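Local coordinates for Alpha/beta hydrolase (Xanthomonas campestris pv. campestris, PDB 2QJW), which is a putative hydrolase of the alpha/beta superfamily that probably uses a serine nucleophile, its natural substrate being unknown, at residues Asp40-Asp45 and Gly58-Leu63. Residues are numbered along the deposited sequence; the frame is centred on the assembly and turned at random.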
loop_
_atom_site.group_PDB
_atom_site.type_symbol
_atom_site.label_atom_id
_atom_site.label_comp_id
_atom_site.label_asym_id
_atom_site.label_seq_id
_atom_site.Cartn_x
_atom_site.Cartn_y
_atom_site.Cartn_z
ATOM N N ASP A 40 -14.169 23.864 -4.920
ATOM C CA ASP A 40 -13.154 24.912 -4.806
ATOM C C ASP A 40 -13.225 25.493 -3.424
ATOM O O ASP A 40 -14.241 26.044 -2.992
ATOM C CB ASP A 40 -13.476 25.964 -5.843
ATOM C CG ASP A 40 -12.350 26.972 -5.984
ATOM O OD1 ASP A 40 -11.618 27.188 -4.994
ATOM O OD2 ASP A 40 -12.129 27.473 -7.109
ATOM N N PHE A 41 -12.145 25.331 -2.671
ATOM C CA PHE A 41 -12.036 25.885 -1.354
ATOM C C PHE A 41 -11.018 27.047 -1.293
ATOM O O PHE A 41 -10.628 27.419 -0.169
ATOM C CB PHE A 41 -11.585 24.810 -0.362
ATOM C CG PHE A 41 -12.447 23.583 -0.341
ATOM C CD1 PHE A 41 -13.636 23.561 0.378
ATOM C CD2 PHE A 41 -12.013 22.391 -0.968
ATOM C CE1 PHE A 41 -14.409 22.399 0.472
ATOM C CE2 PHE A 41 -12.802 21.273 -0.933
ATOM C CZ PHE A 41 -13.999 21.267 -0.203
ATOM N N THR A 42 -10.614 27.585 -2.416
ATOM C CA THR A 42 -9.517 28.548 -2.431
ATOM C C THR A 42 -9.883 29.829 -1.671
ATOM O O THR A 42 -9.013 30.443 -1.064
ATOM C CB THR A 42 -9.042 28.854 -3.863
ATOM O OG1 THR A 42 -10.134 29.293 -4.668
ATOM C CG2 THR A 42 -8.392 27.594 -4.523
ATOM N N ASP A 43 -11.151 30.216 -1.661
ATOM C CA ASP A 43 -11.554 31.425 -0.925
ATOM C C ASP A 43 -11.363 31.255 0.541
ATOM O O ASP A 43 -10.901 32.153 1.234
ATOM C CB ASP A 43 -13.040 31.804 -1.239
ATOM C CG ASP A 43 -14.029 30.686 -0.998
ATOM O OD1 ASP A 43 -13.712 29.497 -1.297
ATOM O OD2 ASP A 43 -15.143 30.985 -0.462
ATOM N N LEU A 44 -11.687 30.074 1.031
ATOM C CA LEU A 44 -11.632 29.750 2.442
ATOM C C LEU A 44 -10.195 29.675 2.906
ATOM O O LEU A 44 -9.806 30.218 3.974
ATOM C CB LEU A 44 -12.306 28.405 2.693
ATOM C CG LEU A 44 -13.823 28.395 2.407
ATOM C CD1 LEU A 44 -14.353 26.966 2.229
ATOM C CD2 LEU A 44 -14.603 29.202 3.467
ATOM N N ASP A 45 -9.378 29.079 2.084
ATOM C CA ASP A 45 -7.943 28.905 2.448
ATOM C C ASP A 45 -7.221 30.241 2.585
ATOM O O ASP A 45 -6.315 30.355 3.445
ATOM C CB ASP A 45 -7.215 28.040 1.437
ATOM C CG ASP A 45 -7.700 26.600 1.452
ATOM O OD1 ASP A 45 -8.425 26.247 2.379
ATOM O OD2 ASP A 45 -7.276 25.841 0.546
ATOM N N GLY A 58 -15.173 26.660 7.793
ATOM C CA GLY A 58 -15.882 26.963 6.527
ATOM C C GLY A 58 -15.693 25.851 5.515
ATOM O O GLY A 58 -16.614 25.464 4.804
ATOM N N ARG A 59 -14.479 25.311 5.483
ATOM C CA ARG A 59 -14.175 24.174 4.620
ATOM C C ARG A 59 -14.978 22.986 5.006
ATOM O O ARG A 59 -15.578 22.322 4.173
ATOM C CB ARG A 59 -12.700 23.789 4.704
ATOM C CG ARG A 59 -11.895 24.143 3.551
ATOM C CD ARG A 59 -10.461 23.613 3.753
ATOM N NE ARG A 59 -9.584 23.795 2.651
ATOM C CZ ARG A 59 -9.155 22.858 1.814
ATOM N NH1 ARG A 59 -9.606 21.613 1.871
ATOM N NH2 ARG A 59 -8.301 23.218 0.891
ATOM N N LEU A 60 -15.030 22.698 6.305
ATOM C CA LEU A 60 -15.811 21.604 6.804
ATOM C C LEU A 60 -17.294 21.767 6.450
ATOM O O LEU A 60 -17.956 20.807 6.046
ATOM C CB LEU A 60 -15.704 21.455 8.350
ATOM C CG LEU A 60 -14.320 21.029 8.833
ATOM C CD1 LEU A 60 -14.048 21.449 10.330
ATOM C CD2 LEU A 60 -14.133 19.571 8.661
ATOM N N GLN A 61 -17.824 22.968 6.666
ATOM C CA GLN A 61 -19.258 23.213 6.390
ATOM C C GLN A 61 -19.551 23.109 4.911
ATOM O O GLN A 61 -20.564 22.499 4.545
ATOM C CB GLN A 61 -19.680 24.582 6.917
ATOM C CG GLN A 61 -21.153 24.914 6.636
ATOM C CD GLN A 61 -22.116 24.049 7.431
ATOM O OE1 GLN A 61 -21.779 23.579 8.528
ATOM N NE2 GLN A 61 -23.322 23.846 6.897
ATOM N N ARG A 62 -18.669 23.620 4.067
ATOM C CA ARG A 62 -18.926 23.571 2.634
ATOM C C ARG A 62 -18.931 22.108 2.157
ATOM O O ARG A 62 -19.818 21.689 1.383
ATOM C CB ARG A 62 -17.920 24.378 1.892
ATOM C CG ARG A 62 -18.082 24.365 0.387
ATOM C CD ARG A 62 -17.199 25.303 -0.326
ATOM N NE ARG A 62 -17.501 26.687 0.045
ATOM C CZ ARG A 62 -16.677 27.691 -0.233
ATOM N NH1 ARG A 62 -15.574 27.490 -0.934
ATOM N NH2 ARG A 62 -16.971 28.921 0.163
ATOM N N LEU A 63 -17.912 21.337 2.540
ATOM C CA LEU A 63 -17.887 19.928 2.167
ATOM C C LEU A 63 -19.069 19.159 2.724
ATOM O O LEU A 63 -19.606 18.319 2.033
ATOM C CB LEU A 63 -16.572 19.278 2.587
ATOM C CG LEU A 63 -16.403 17.837 2.176
ATOM C CD1 LEU A 63 -16.631 17.605 0.665
ATOM C CD2 LEU A 63 -15.020 17.324 2.571
#
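Leu44, in the short helix 42-45, and Arg59, near the start of helix 56-71, bring the two backbones nearest, with CA atoms 6.5 Å apart. Two arginines of the longer helix each hold an aspartate of the shorter one. Arg62 meets Asp43 end-on. Arg62 NH1 donates to Asp43 OD1 at 2.8 Å and Arg62 NH2 to Asp43 OD2, both nearly straight and on syn lone pairs. Carboxylate and guanidinium are nearly coplanar, 7° apart. A bend in the Arg62 chain at chi3 (-63°) brings the guanidinium edge-on to the Asp43 carboxylate. Arg62 NH1 also makes a weak bond to the backbone O of Asp40, at 2.8 Å. Leu44 CD1 sits over the centre of one face of this guanidinium, 3.4 Å from Arg62 NH1.

Arg59 grips Asp45 side-on instead. Arg59 NE reaches Asp45 OD1 at 2.7 Å and Arg59 NH2 reaches Asp45 OD2. The Arg59 guanidinium also lies flat on the Phe41 ring, with planes 19° apart and centres 4.6 Å apart. In this alpha/beta-hydrolase fold the contact ties the loop and short helix 42-45 that follow strand 35-37 to helix 56-71, which leads into strand 76-81. Arg59 also touches Leu83, beside the probable nucleophile Ser82, and its NH1 bonds to His11 O. The salt bridge and the stack together fix how the buried guanidinium is turned. Asp45 OD2 has a second donor, the backbone N of Glu14.

Further along helix 56-71, Leu63 CB packs against Phe41 CZ at 4.3 Å. Asp40 OD1 forms an Asx turn with the N of Thr42 and also bonds to Thr42 OG1, just before the short helix begins.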